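Local coordinates for protein exoribonuclease II, mitochondrial (Candida glabrata, PDB 6F3H) that degrades RNA in the 3' to 5' direction as the exoribonuclease component of the mitochondrial degradosome, tightly coupled to a helicase, at residues T60-T65 with Y75-S80; R633-L638 with H685-N690; L638-Q643 with S670-S675. The protein carries 1 engineered substitution. All coordinates share one frame; numbering follows the deposited sequence.

Interaction 1 of 3, residues T60-T65 with Y75-S80; sequences TDPRYT and YAMKNS
Tyr75, Arg63 and Tyr64 bury most of the surface in this contact, and each does so with a different part of its side chain. The CB of Tyr75 sits over the centre of the Arg63 guanidinium, 3.7 Å from CZ, while the two side chains cross at about a right angle. Arg63 reaches that position through a bend at chi3 (-68°); nearer the backbone, its CG meets Met77 CE, the methyl of a selenomethionine, at 3.7 Å. The Tyr75 ring runs alongside Thr65, whose OG1 and CG2 both lie 3.4 Å from CE1. Both side chains belong to one face of the sheet. On the other face, with Ala76, Tyr64 (CG anti to the carbonyl carbon, chi1 -72°) lies beside Lys78, pointing the same way, with CE1 3.7 Å from Lys78 CB. Between the two faces, the backbones of Tyr64 and Ala76 exchange two hydrogen bonds, Tyr64 N to Ala76 O at 3.0 Å and Ala76 N to Tyr64 O at 2.9 Å, both in the acceptor's carbonyl plane. Tyr64–Ala76 is thus a hydrogen-bonded pair and Thr65–Tyr75 the adjoining non-hydrogen-bonded one, the alternation of an antiparallel beta hairpin, strands 64-68 and 73-76 at one side of a five-stranded sheet.

Interaction 2 of 3, residues R633-L638 with H685-N690; sequences RCYNGL and HKMIGN. With nucleotides of chain C.
The imidazole of His685 is covered on both faces: Ile688 CD1 lies 3.8 Å above the centre of one, and Tyr635 CB packs on the other by a CH-pi contact, 3.9 Å from the ring centroid. Around its edge, in the ring plane, come Arg633 CG, 3.5 Å from His685 CD2, and the RNA backbone at the phosphate of A3 and O3' of G2, both of chain C. The Tyr635 ring takes Met687, a selenomethionine, over one face, with CG 3.8 Å and SE 4.1 Å from the centroid; CG gives a CH-pi contact and SE a Met-aromatic one. The Tyr635 and His685 rings are near parallel, yet slid so far apart that they barely overlap. Tyr635 CG stands anti to the backbone N (chi1 178°), and the phenol OH beyond hydrogen-bonds Ser674 N, so the ring is held by its polar tip as well as its face. A single backbone bridge, Tyr635 with His685, ties the two segments, supported by a weak bond from Lys686 N to Tyr635 O at 3.3 Å. Lys686 then runs extended past that carbonyl toward Asn636 O.

His685 and Arg633 turn their polar ends to the RNA. His685 NE2 donates to OP1 of A3 of chain C at 2.7 Å and 171°, almost straight. Arg633, bent at chi3, meets U4 of chain C with its guanidinium edge, NH1 to OP2 at 3.0 Å, a weak bond; its NH2 has a weak bond to Tyr678 OH. Donors placed beside successive phosphates suggest recognition of the RNA backbone rather than of base identity. The phosphate would favour a protonated His685, whereas the neighbouring Arg633 would probably oppose it.

Interaction 3 of 3, residues L638-Q643 with S670-S675; sequences LNLGNQ and SSQLSS. With nucleotides of chain C.
Both segments are largely irregular here: 638-643 runs extended up to Gly641, the N-cap of helix 642-657, while 670-675 makes a type I turn from Ser670 to Leu673 and then straightens, passing Leu638 with the CA atoms of Leu638 and Ser674 6.2 Å apart. Two leucines provide the apolar part. Leu638 lays CD1 against the peptide after Gln672, 3.7 Å from its carbonyl carbon, and turns its other branch, CD2, to Ser674 CB at 4.3 Å. Leu640 meets Gln672 at about a right angle, its CD1 3.7 Å from Gln672 CB. A water joins the two backbones, accepting from Leu638 N at 2.7 Å and donating to Gln672 O at 3.2 Å, so the polar link between the segments passes through a water while the side chains pack directly.

The far side of 670-675 faces RNA. Ser674 O receives a hydrogen bond from O2' of A1 of chain C, which uses a ribose hydroxyl that DNA lacks. Ser674 OG, anti to the backbone N (chi1 174°), donates to Ser675 O at 3.2 Å. In the fold, the loop that contains this turn links helix 663-670 to strand 677-679; Gln672 also rests on Ala644, Gln647 and Phe648 of helix 642-657, Leu673 shares Phe648, and Leu638 reaches across to Lys78, next to the hairpin strand 73-76.

The three contacts form a chain of neighbours. Each is mostly buried, though interaction 1 has the exposed Tyr75 and interaction 2 the exposed Lys686 at their margins. Interaction 1 is regular sheet pairing in the N-terminal part of the chain and meets RNA by packing, Asn79 on a phosphate; interactions 2 and 3 belong to the RNB domain, are made mostly by loops and bond the RNA directly. Interaction 3 is nested within the loop that interaction 2 closes; they share Leu638, and Gly637 CA packs on Ser674 CB. Charged and imidazole donors meet phosphates in interaction 2, a carbonyl takes a ribose hydroxyl in interaction 3. Pro62 on Ser671 and Tyr64 OH on Asn639 O pack interaction 1 against interaction 3.

Interaction 1 of 3, residues T60-T65 with Y75-S80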
loop_
_atom_site.group_PDB
_atom_site.type_symbol
_atom_site.label_atom_id
_atom_site.label_comp_id
_atom_site.label_asym_id
_atom_site.label_seq_id
_atom_site.Cartn_x
_atom_site.Cartn_y
_atom_site.Cartn_z
ATOM N N THR A 60 -27.533 -5.925 0.056
ATOM C CA THR A 60 -28.090 -5.674 1.366
ATOM C C THR A 60 -27.145 -6.174 2.457
ATOM O O THR A 60 -26.792 -5.414 3.363
ATOM C CB THR A 60 -29.457 -6.334 1.428
ATOM O OG1 THR A 60 -29.281 -7.752 1.477
ATOM C CG2 THR A 60 -30.233 -5.993 0.163
ATOM N N ASP A 61 -26.647 -7.409 2.338
ATOM C CA ASP A 61 -25.616 -7.928 3.248
ATOM C C ASP A 61 -24.494 -8.530 2.420
ATOM O O ASP A 61 -24.717 -9.537 1.720
ATOM C CB ASP A 61 -26.149 -8.977 4.228
ATOM N N PRO A 62 -23.296 -7.971 2.462
ATOM C CA PRO A 62 -22.212 -8.488 1.626
ATOM C C PRO A 62 -21.181 -9.276 2.416
ATOM O O PRO A 62 -20.003 -9.291 2.045
ATOM C CB PRO A 62 -21.600 -7.215 1.038
ATOM C CG PRO A 62 -21.911 -6.148 2.072
ATOM C CD PRO A 62 -22.934 -6.678 3.051
ATOM N N ARG A 63 -21.592 -9.941 3.495
ATOM C CA ARG A 63 -20.624 -10.691 4.273
ATOM C C ARG A 63 -20.570 -12.152 3.877
ATOM O O ARG A 63 -21.551 -12.759 3.438
ATOM C CB ARG A 63 -20.874 -10.593 5.767
ATOM C CG ARG A 63 -21.046 -9.203 6.213
ATOM C CD ARG A 63 -21.644 -9.219 7.557
ATOM N NE ARG A 63 -23.005 -9.706 7.503
ATOM C CZ ARG A 63 -23.740 -9.911 8.585
ATOM N NH1 ARG A 63 -23.228 -9.690 9.800
ATOM N NH2 ARG A 63 -24.976 -10.363 8.445
ATOM N N TYR A 64 -19.394 -12.712 4.083
ATOM C CA TYR A 64 -19.183 -14.113 3.869
ATOM C C TYR A 64 -19.639 -14.882 5.079
ATOM O O TYR A 64 -19.616 -14.390 6.206
ATOM C CB TYR A 64 -17.717 -14.379 3.631
ATOM C CG TYR A 64 -17.248 -13.891 2.302
ATOM C CD1 TYR A 64 -17.018 -12.542 2.071
ATOM C CD2 TYR A 64 -17.034 -14.782 1.269
ATOM C CE1 TYR A 64 -16.582 -12.098 0.833
ATOM C CE2 TYR A 64 -16.601 -14.356 0.048
ATOM C CZ TYR A 64 -16.371 -13.019 -0.179
ATOM O OH TYR A 64 -15.929 -12.638 -1.434
ATOM N N THR A 65 -19.985 -16.131 4.845
ATOM C CA THR A 65 -20.367 -17.013 5.921
ATOM C C THR A 65 -19.224 -17.968 6.146
ATOM O O THR A 65 -18.742 -18.603 5.207
ATOM C CB THR A 65 -21.618 -17.787 5.586
ATOM O OG1 THR A 65 -22.570 -16.897 4.988
ATOM C CG2 THR A 65 -22.168 -18.402 6.833
ATOM N N TYR A 75 -20.462 -14.657 10.209
ATOM C CA TYR A 75 -20.606 -13.774 9.060
ATOM C C TYR A 75 -19.607 -12.654 9.222
ATOM O O TYR A 75 -19.596 -11.983 10.258
ATOM C CB TYR A 75 -22.010 -13.210 8.978
ATOM C CG TYR A 75 -23.030 -14.293 8.925
ATOM C CD1 TYR A 75 -23.340 -14.937 7.733
ATOM C CD2 TYR A 75 -23.670 -14.698 10.076
ATOM C CE1 TYR A 75 -24.298 -15.931 7.695
ATOM C CE2 TYR A 75 -24.610 -15.692 10.057
ATOM C CZ TYR A 75 -24.926 -16.311 8.864
ATOM O OH TYR A 75 -25.875 -17.316 8.830
ATOM N N ALA A 76 -18.762 -12.456 8.223
ATOM C CA ALA A 76 -17.698 -11.495 8.411
ATOM C C ALA A 76 -17.346 -10.843 7.096
ATOM O O ALA A 76 -17.547 -11.412 6.022
ATOM C CB ALA A 76 -16.447 -12.140 9.012
HETATM N N MSE A 77 -16.811 -9.634 7.207
HETATM C CA MSE A 77 -16.284 -8.920 6.070
HETATM C C MSE A 77 -15.104 -9.657 5.529
HETATM O O MSE A 77 -14.248 -10.111 6.272
HETATM C CB MSE A 77 -15.866 -7.498 6.445
HETATM C CG MSE A 77 -17.026 -6.531 6.502
HETATM SE SE MSE A 77 -18.318 -6.878 5.075
HETATM C CE MSE A 77 -19.807 -5.778 5.717
ATOM N N LYS A 78 -15.067 -9.751 4.214
ATOM C CA LYS A 78 -13.913 -10.272 3.511
ATOM C C LYS A 78 -12.602 -9.882 4.180
ATOM O O LYS A 78 -11.698 -10.703 4.296
ATOM C CB LYS A 78 -13.959 -9.759 2.079
ATOM C CG LYS A 78 -12.716 -10.013 1.294
ATOM C CD LYS A 78 -12.797 -9.285 -0.051
ATOM C CE LYS A 78 -12.103 -7.910 -0.033
ATOM N NZ LYS A 78 -10.746 -7.909 -0.688
ATOM N N ASN A 79 -12.488 -8.645 4.642
ATOM C CA ASN A 79 -11.231 -8.170 5.198
ATOM C C ASN A 79 -11.024 -8.553 6.645
ATOM O O ASN A 79 -9.945 -8.291 7.191
ATOM C CB ASN A 79 -11.157 -6.675 5.046
ATOM C CG ASN A 79 -11.163 -6.293 3.628
ATOM O OD1 ASN A 79 -12.115 -6.601 2.914
ATOM N ND2 ASN A 79 -10.087 -5.684 3.171
ATOM N N SER A 80 -12.016 -9.168 7.275
ATOM C CA SER A 80 -11.757 -9.756 8.572
ATOM C C SER A 80 -10.894 -11.001 8.474
ATOM O O SER A 80 -10.555 -11.562 9.511
ATOM C CB SER A 80 -13.067 -10.103 9.270
ATOM O OG SER A 80 -13.873 -8.952 9.455
#

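Interaction 2 of 3, residues R633-L638 with H685-N690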
loop_
_atom_site.group_PDB
_atom_site.type_symbol
_atom_site.label_atom_id
_atom_site.label_comp_id
_atom_site.label_asym_id
_atom_site.label_seq_id
_atom_site.Cartn_x
_atom_site.Cartn_y
_atom_site.Cartn_z
ATOM N N ARG A 633 0.810 -5.962 -12.671
ATOM C CA ARG A 633 -0.158 -5.489 -11.705
ATOM C C ARG A 633 -1.493 -6.060 -12.144
ATOM O O ARG A 633 -1.928 -5.818 -13.273
ATOM C CB ARG A 633 -0.209 -3.965 -11.658
ATOM C CG ARG A 633 -1.501 -3.463 -11.028
ATOM C CD ARG A 633 -1.539 -1.967 -10.845
ATOM N NE ARG A 633 -0.223 -1.428 -10.564
ATOM C CZ ARG A 633 0.056 -0.133 -10.591
ATOM N NH1 ARG A 633 -0.907 0.735 -10.902
ATOM N NH2 ARG A 633 1.297 0.283 -10.330
ATOM N N CYS A 634 -2.153 -6.794 -11.250
ATOM C CA CYS A 634 -3.292 -7.627 -11.600
ATOM C C CYS A 634 -4.467 -7.261 -10.728
ATOM O O CYS A 634 -4.325 -6.572 -9.721
ATOM C CB CYS A 634 -2.983 -9.120 -11.456
ATOM S SG CYS A 634 -1.309 -9.535 -11.936
ATOM N N TYR A 635 -5.640 -7.726 -11.138
ATOM C CA TYR A 635 -6.847 -7.503 -10.360
ATOM C C TYR A 635 -7.786 -8.645 -10.699
ATOM O O TYR A 635 -8.137 -8.817 -11.870
ATOM C CB TYR A 635 -7.481 -6.143 -10.669
ATOM C CG TYR A 635 -8.766 -5.883 -9.914
ATOM C CD1 TYR A 635 -9.929 -6.545 -10.256
ATOM C CD2 TYR A 635 -8.823 -4.986 -8.860
ATOM C CE1 TYR A 635 -11.107 -6.347 -9.571
ATOM C CE2 TYR A 635 -10.017 -4.786 -8.159
ATOM C CZ TYR A 635 -11.155 -5.477 -8.532
ATOM O OH TYR A 635 -12.366 -5.330 -7.892
ATOM N N ASN A 636 -8.214 -9.391 -9.672
ATOM C CA ASN A 636 -9.039 -10.576 -9.868
ATOM C C ASN A 636 -10.507 -10.288 -9.720
ATOM O O ASN A 636 -11.321 -10.865 -10.439
ATOM C CB ASN A 636 -8.716 -11.668 -8.855
ATOM C CG ASN A 636 -7.402 -12.327 -9.097
ATOM O OD1 ASN A 636 -6.765 -12.108 -10.120
ATOM N ND2 ASN A 636 -6.976 -13.150 -8.141
ATOM N N GLY A 637 -10.867 -9.503 -8.737
ATOM C CA GLY A 637 -12.259 -9.373 -8.427
ATOM C C GLY A 637 -12.611 -10.412 -7.398
ATOM O O GLY A 637 -11.756 -11.131 -6.868
ATOM N N LEU A 638 -13.904 -10.507 -7.129
ATOM C CA LEU A 638 -14.403 -11.391 -6.091
ATOM C C LEU A 638 -15.270 -12.514 -6.651
ATOM O O LEU A 638 -15.877 -12.401 -7.720
ATOM C CB LEU A 638 -15.202 -10.608 -5.046
ATOM C CG LEU A 638 -14.467 -9.560 -4.215
ATOM C CD1 LEU A 638 -15.397 -8.891 -3.238
ATOM C CD2 LEU A 638 -13.353 -10.218 -3.449
ATOM N N HIS A 685 -5.623 -7.513 -15.406
ATOM C CA HIS A 685 -6.057 -6.421 -14.546
ATOM C C HIS A 685 -7.444 -6.099 -15.060
ATOM O O HIS A 685 -7.618 -5.341 -16.013
ATOM C CB HIS A 685 -5.109 -5.233 -14.599
ATOM C CG HIS A 685 -5.396 -4.197 -13.557
ATOM N ND1 HIS A 685 -6.664 -3.705 -13.335
ATOM C CD2 HIS A 685 -4.594 -3.589 -12.652
ATOM C CE1 HIS A 685 -6.634 -2.824 -12.355
ATOM N NE2 HIS A 685 -5.389 -2.736 -11.921
ATOM N N LYS A 686 -8.429 -6.762 -14.468
ATOM C CA LYS A 686 -9.784 -6.814 -14.998
ATOM C C LYS A 686 -10.542 -5.504 -14.885
ATOM O O LYS A 686 -11.702 -5.493 -15.308
ATOM C CB LYS A 686 -10.522 -7.930 -14.299
ATOM C CG LYS A 686 -9.913 -9.265 -14.651
ATOM C CD LYS A 686 -10.821 -10.362 -14.209
ATOM C CE LYS A 686 -10.119 -11.691 -14.265
ATOM N NZ LYS A 686 -10.964 -12.741 -13.635
HETATM N N MSE A 687 -9.937 -4.430 -14.371
HETATM C CA MSE A 687 -10.541 -3.070 -14.362
HETATM C C MSE A 687 -10.161 -2.228 -15.537
HETATM O O MSE A 687 -10.965 -1.507 -16.110
HETATM C CB MSE A 687 -10.125 -2.263 -13.128
HETATM C CG MSE A 687 -10.301 -2.979 -11.845
HETATM SE SE MSE A 687 -12.197 -3.319 -11.672
HETATM C CE MSE A 687 -12.754 -2.006 -10.350
ATOM N N ILE A 688 -8.871 -2.288 -15.827
ATOM C CA ILE A 688 -8.319 -1.551 -16.941
ATOM C C ILE A 688 -8.810 -2.143 -18.247
ATOM O O ILE A 688 -8.995 -1.430 -19.241
ATOM C CB ILE A 688 -6.795 -1.594 -16.790
ATOM C CG1 ILE A 688 -6.405 -0.737 -15.598
ATOM C CG2 ILE A 688 -6.119 -1.120 -18.038
ATOM C CD1 ILE A 688 -4.954 -0.723 -15.344
ATOM N N GLY A 689 -9.049 -3.442 -18.261
ATOM C CA GLY A 689 -9.525 -4.091 -19.448
ATOM C C GLY A 689 -9.655 -5.570 -19.204
ATOM O O GLY A 689 -10.114 -6.002 -18.145
ATOM N N ASN A 690 -9.226 -6.356 -20.175
ATOM C CA ASN A 690 -9.293 -7.800 -20.061
ATOM C C ASN A 690 -7.924 -8.382 -20.307
ATOM O O ASN A 690 -7.794 -9.488 -20.822
ATOM C CB ASN A 690 -10.281 -8.380 -21.062
ATOM C CG ASN A 690 -10.077 -7.819 -22.441
ATOM O OD1 ASN A 690 -10.353 -6.648 -22.695
ATOM N ND2 ASN A 690 -9.548 -8.641 -23.338
ATOM P P A C 3 -5.519 0.041 -9.584
ATOM O OP1 A C 3 -4.492 -0.918 -10.067
ATOM O OP2 A C 3 -5.329 0.713 -8.298
ATOM O "O5'" A C 3 -5.759 1.191 -10.661
ATOM C "C5'" A C 3 -5.975 0.877 -12.025
ATOM C "C4'" A C 3 -6.094 2.117 -12.878
ATOM O "O4'" A C 3 -7.325 2.817 -12.564
ATOM C "C3'" A C 3 -5.001 3.164 -12.695
ATOM O "O3'" A C 3 -3.828 2.863 -13.425
ATOM C "C2'" A C 3 -5.695 4.447 -13.123
ATOM O "O2'" A C 3 -5.768 4.559 -14.526
ATOM C "C1'" A C 3 -7.104 4.206 -12.590
ATOM N N9 A C 3 -7.158 4.655 -11.210
ATOM C C8 A C 3 -6.893 3.944 -10.077
ATOM N N7 A C 3 -6.994 4.662 -8.999
ATOM C C5 A C 3 -7.321 5.901 -9.491
ATOM C C6 A C 3 -7.566 7.095 -8.850
ATOM N N6 A C 3 -7.512 7.220 -7.527
ATOM N N1 A C 3 -7.864 8.150 -9.642
ATOM C C2 A C 3 -7.916 7.995 -10.981
ATOM N N3 A C 3 -7.702 6.907 -11.705
ATOM C C4 A C 3 -7.407 5.918 -10.862
ATOM P P G C 2 -7.819 -0.476 -4.726
ATOM O OP1 G C 2 -6.567 -1.300 -4.796
ATOM O OP2 G C 2 -7.947 0.862 -4.079
ATOM O "O5'" G C 2 -8.381 -0.224 -6.184
ATOM C "C5'" G C 2 -8.755 -1.315 -7.000
ATOM C "C4'" G C 2 -9.058 -0.872 -8.403
ATOM O "O4'" G C 2 -10.290 -0.122 -8.441
ATOM C "C3'" G C 2 -8.047 0.053 -9.038
ATOM O "O3'" G C 2 -6.935 -0.664 -9.519
ATOM C "C2'" G C 2 -8.864 0.730 -10.125
ATOM O "O2'" G C 2 -9.006 -0.104 -11.258
ATOM C "C1'" G C 2 -10.222 0.852 -9.448
ATOM N N9 G C 2 -10.335 2.122 -8.769
ATOM C C8 G C 2 -10.217 2.241 -7.412
ATOM N N7 G C 2 -10.345 3.470 -7.038
ATOM C C5 G C 2 -10.549 4.156 -8.228
ATOM C C6 G C 2 -10.750 5.525 -8.421
ATOM O O6 G C 2 -10.771 6.363 -7.516
ATOM N N1 G C 2 -10.926 5.850 -9.782
ATOM C C2 G C 2 -10.914 4.960 -10.852
ATOM N N2 G C 2 -11.110 5.501 -12.091
ATOM N N3 G C 2 -10.720 3.643 -10.664
ATOM C C4 G C 2 -10.549 3.343 -9.338
ATOM P P U C 4 -2.395 3.301 -12.872
ATOM O OP1 U C 4 -1.335 2.601 -13.622
ATOM O OP2 U C 4 -2.359 3.335 -11.399
ATOM O "O5'" U C 4 -2.335 4.791 -13.354
ATOM C "C5'" U C 4 -2.630 5.089 -14.694
ATOM C "C4'" U C 4 -2.564 6.555 -14.876
ATOM O "O4'" U C 4 -3.711 7.163 -14.233
ATOM C "C3'" U C 4 -1.391 7.207 -14.189
ATOM O "O3'" U C 4 -0.169 7.042 -14.874
ATOM C "C2'" U C 4 -1.866 8.641 -14.045
ATOM O "O2'" U C 4 -1.780 9.327 -15.283
ATOM C "C1'" U C 4 -3.344 8.425 -13.713
ATOM N N1 U C 4 -3.574 8.432 -12.250
ATOM C C2 U C 4 -3.838 9.665 -11.692
ATOM O O2 U C 4 -3.908 10.686 -12.348
ATOM N N3 U C 4 -4.035 9.663 -10.341
ATOM C C4 U C 4 -3.982 8.565 -9.515
ATOM O O4 U C 4 -4.186 8.739 -8.310
ATOM C C5 U C 4 -3.692 7.315 -10.163
ATOM C C6 U C 4 -3.501 7.290 -11.477
#

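Interaction 3 of 3, residues L638-Q643 with S670-S675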
loop_
_atom_site.group_PDB
_atom_site.type_symbol
_atom_site.label_atom_id
_atom_site.label_comp_id
_atom_site.label_asym_id
_atom_site.label_seq_id
_atom_site.Cartn_x
_atom_site.Cartn_y
_atom_site.Cartn_z
ATOM N N LEU A 638 -13.904 -10.507 -7.129
ATOM C CA LEU A 638 -14.403 -11.391 -6.091
ATOM C C LEU A 638 -15.270 -12.514 -6.651
ATOM O O LEU A 638 -15.877 -12.401 -7.720
ATOM C CB LEU A 638 -15.202 -10.608 -5.046
ATOM C CG LEU A 638 -14.467 -9.560 -4.215
ATOM C CD1 LEU A 638 -15.397 -8.891 -3.238
ATOM C CD2 LEU A 638 -13.353 -10.218 -3.449
ATOM N N ASN A 639 -15.300 -13.618 -5.914
ATOM C CA ASN A 639 -16.297 -14.648 -6.139
ATOM C C ASN A 639 -17.585 -14.170 -5.478
ATOM O O ASN A 639 -17.612 -13.974 -4.258
ATOM C CB ASN A 639 -15.823 -15.968 -5.540
ATOM C CG ASN A 639 -14.552 -16.478 -6.192
ATOM O OD1 ASN A 639 -13.488 -16.492 -5.573
ATOM N ND2 ASN A 639 -14.654 -16.891 -7.449
ATOM N N LEU A 640 -18.645 -13.966 -6.264
ATOM C CA LEU A 640 -19.864 -13.341 -5.756
ATOM C C LEU A 640 -21.106 -14.205 -5.957
ATOM O O LEU A 640 -21.192 -15.001 -6.898
ATOM C CB LEU A 640 -20.112 -11.989 -6.423
ATOM C CG LEU A 640 -19.175 -10.891 -5.961
ATOM C CD1 LEU A 640 -19.446 -9.654 -6.762
ATOM C CD2 LEU A 640 -19.416 -10.626 -4.489
ATOM N N GLY A 641 -22.094 -13.999 -5.076
ATOM C CA GLY A 641 -23.350 -14.700 -5.209
ATOM C C GLY A 641 -24.104 -14.254 -6.440
ATOM O O GLY A 641 -23.896 -13.166 -6.971
ATOM N N ASN A 642 -25.018 -15.111 -6.886
ATOM C CA ASN A 642 -25.661 -14.873 -8.171
ATOM C C ASN A 642 -26.487 -13.600 -8.139
ATOM O O ASN A 642 -26.452 -12.804 -9.087
ATOM C CB ASN A 642 -26.500 -16.086 -8.568
ATOM C CG ASN A 642 -25.652 -17.184 -9.190
ATOM O OD1 ASN A 642 -24.462 -16.984 -9.467
ATOM N ND2 ASN A 642 -26.251 -18.350 -9.403
ATOM N N GLN A 643 -27.207 -13.374 -7.035
ATOM C CA GLN A 643 -27.999 -12.160 -6.929
ATOM C C GLN A 643 -27.099 -10.942 -6.820
ATOM O O GLN A 643 -27.380 -9.901 -7.427
ATOM C CB GLN A 643 -28.963 -12.258 -5.749
ATOM C CG GLN A 643 -29.431 -10.924 -5.215
ATOM C CD GLN A 643 -30.571 -11.074 -4.224
ATOM O OE1 GLN A 643 -31.296 -12.075 -4.244
ATOM N NE2 GLN A 643 -30.719 -10.093 -3.335
ATOM N N SER A 670 -19.209 -0.906 -3.613
ATOM C CA SER A 670 -17.913 -1.041 -2.943
ATOM C C SER A 670 -17.830 -2.311 -2.130
ATOM O O SER A 670 -16.734 -2.855 -1.958
ATOM C CB SER A 670 -17.648 0.153 -2.027
ATOM N N SER A 671 -18.972 -2.835 -1.703
ATOM C CA SER A 671 -19.003 -4.073 -0.948
ATOM C C SER A 671 -18.712 -5.289 -1.820
ATOM O O SER A 671 -18.708 -6.412 -1.293
ATOM C CB SER A 671 -20.373 -4.212 -0.280
ATOM N N GLN A 672 -18.478 -5.084 -3.131
ATOM C CA GLN A 672 -18.189 -6.155 -4.084
ATOM C C GLN A 672 -16.884 -5.958 -4.856
ATOM O O GLN A 672 -16.696 -6.585 -5.902
ATOM C CB GLN A 672 -19.344 -6.319 -5.073
ATOM C CG GLN A 672 -20.686 -5.883 -4.514
ATOM C CD GLN A 672 -21.834 -6.305 -5.390
ATOM O OE1 GLN A 672 -21.649 -7.072 -6.329
ATOM N NE2 GLN A 672 -23.034 -5.824 -5.079
ATOM N N LEU A 673 -15.968 -5.130 -4.370
ATOM C CA LEU A 673 -14.722 -4.918 -5.085
ATOM C C LEU A 673 -13.522 -5.464 -4.340
ATOM O O LEU A 673 -13.501 -5.505 -3.115
ATOM C CB LEU A 673 -14.463 -3.449 -5.332
ATOM C CG LEU A 673 -15.594 -2.757 -6.041
ATOM C CD1 LEU A 673 -15.354 -1.263 -5.899
ATOM C CD2 LEU A 673 -15.587 -3.228 -7.482
ATOM N N SER A 674 -12.516 -5.855 -5.112
ATOM C CA SER A 674 -11.213 -6.312 -4.656
ATOM C C SER A 674 -10.216 -5.141 -4.680
ATOM O O SER A 674 -10.604 -3.972 -4.811
ATOM C CB SER A 674 -10.783 -7.478 -5.560
ATOM O OG SER A 674 -9.462 -7.927 -5.308
ATOM N N SER A 675 -8.923 -5.454 -4.607
ATOM C CA SER A 675 -7.872 -4.476 -4.807
ATOM C C SER A 675 -6.849 -5.088 -5.745
ATOM O O SER A 675 -6.850 -6.296 -6.004
ATOM C CB SER A 675 -7.219 -4.036 -3.488
ATOM O OG SER A 675 -6.086 -4.825 -3.152
ATOM P P A C 1 -10.044 -2.656 0.706
ATOM O OP1 A C 1 -8.616 -2.532 1.077
ATOM O OP2 A C 1 -10.466 -3.655 -0.317
ATOM O "O5'" A C 1 -10.409 -1.189 0.220
ATOM C "C5'" A C 1 -9.809 -0.663 -0.949
ATOM C "C4'" A C 1 -10.556 -1.105 -2.182
ATOM O "O4'" A C 1 -11.926 -0.625 -2.116
ATOM C "C3'" A C 1 -10.019 -0.542 -3.482
ATOM O "O3'" A C 1 -8.975 -1.296 -4.028
ATOM C "C2'" A C 1 -11.249 -0.459 -4.365
ATOM O "O2'" A C 1 -11.583 -1.747 -4.862
ATOM C "C1'" A C 1 -12.298 -0.049 -3.344
ATOM N N9 A C 1 -12.310 1.407 -3.122
ATOM C C8 A C 1 -11.263 2.299 -3.183
ATOM N N7 A C 1 -11.598 3.523 -2.893
ATOM C C5 A C 1 -12.951 3.425 -2.606
ATOM C C6 A C 1 -13.895 4.384 -2.228
ATOM N N6 A C 1 -13.588 5.675 -2.074
ATOM N N1 A C 1 -15.164 3.966 -2.014
ATOM C C2 A C 1 -15.459 2.671 -2.174
ATOM N N3 A C 1 -14.659 1.671 -2.527
ATOM C C4 A C 1 -13.406 2.127 -2.730
ATOM P P G C 2 -7.819 -0.476 -4.726
ATOM O OP1 G C 2 -6.567 -1.300 -4.796
ATOM O OP2 G C 2 -7.947 0.862 -4.079
ATOM O "O5'" G C 2 -8.381 -0.224 -6.184
ATOM C "C5'" G C 2 -8.755 -1.315 -7.000
ATOM C "C4'" G C 2 -9.058 -0.872 -8.403
ATOM O "O4'" G C 2 -10.290 -0.122 -8.441
ATOM C "C3'" G C 2 -8.047 0.053 -9.038
ATOM O "O3'" G C 2 -6.935 -0.664 -9.519
ATOM C "C2'" G C 2 -8.864 0.730 -10.125
ATOM O "O2'" G C 2 -9.006 -0.104 -11.258
ATOM C "C1'" G C 2 -10.222 0.852 -9.448
ATOM N N9 G C 2 -10.335 2.122 -8.769
ATOM C C8 G C 2 -10.217 2.241 -7.412
ATOM N N7 G C 2 -10.345 3.470 -7.038
ATOM C C5 G C 2 -10.549 4.156 -8.228
ATOM C C6 G C 2 -10.750 5.525 -8.421
ATOM O O6 G C 2 -10.771 6.363 -7.516
ATOM N N1 G C 2 -10.926 5.850 -9.782
ATOM C C2 G C 2 -10.914 4.960 -10.852
ATOM N N2 G C 2 -11.110 5.501 -12.091
ATOM N N3 G C 2 -10.720 3.643 -10.664
ATOM C C4 G C 2 -10.549 3.343 -9.338
HETATM O O HOH W 1 -15.465 -8.550 -8.108
#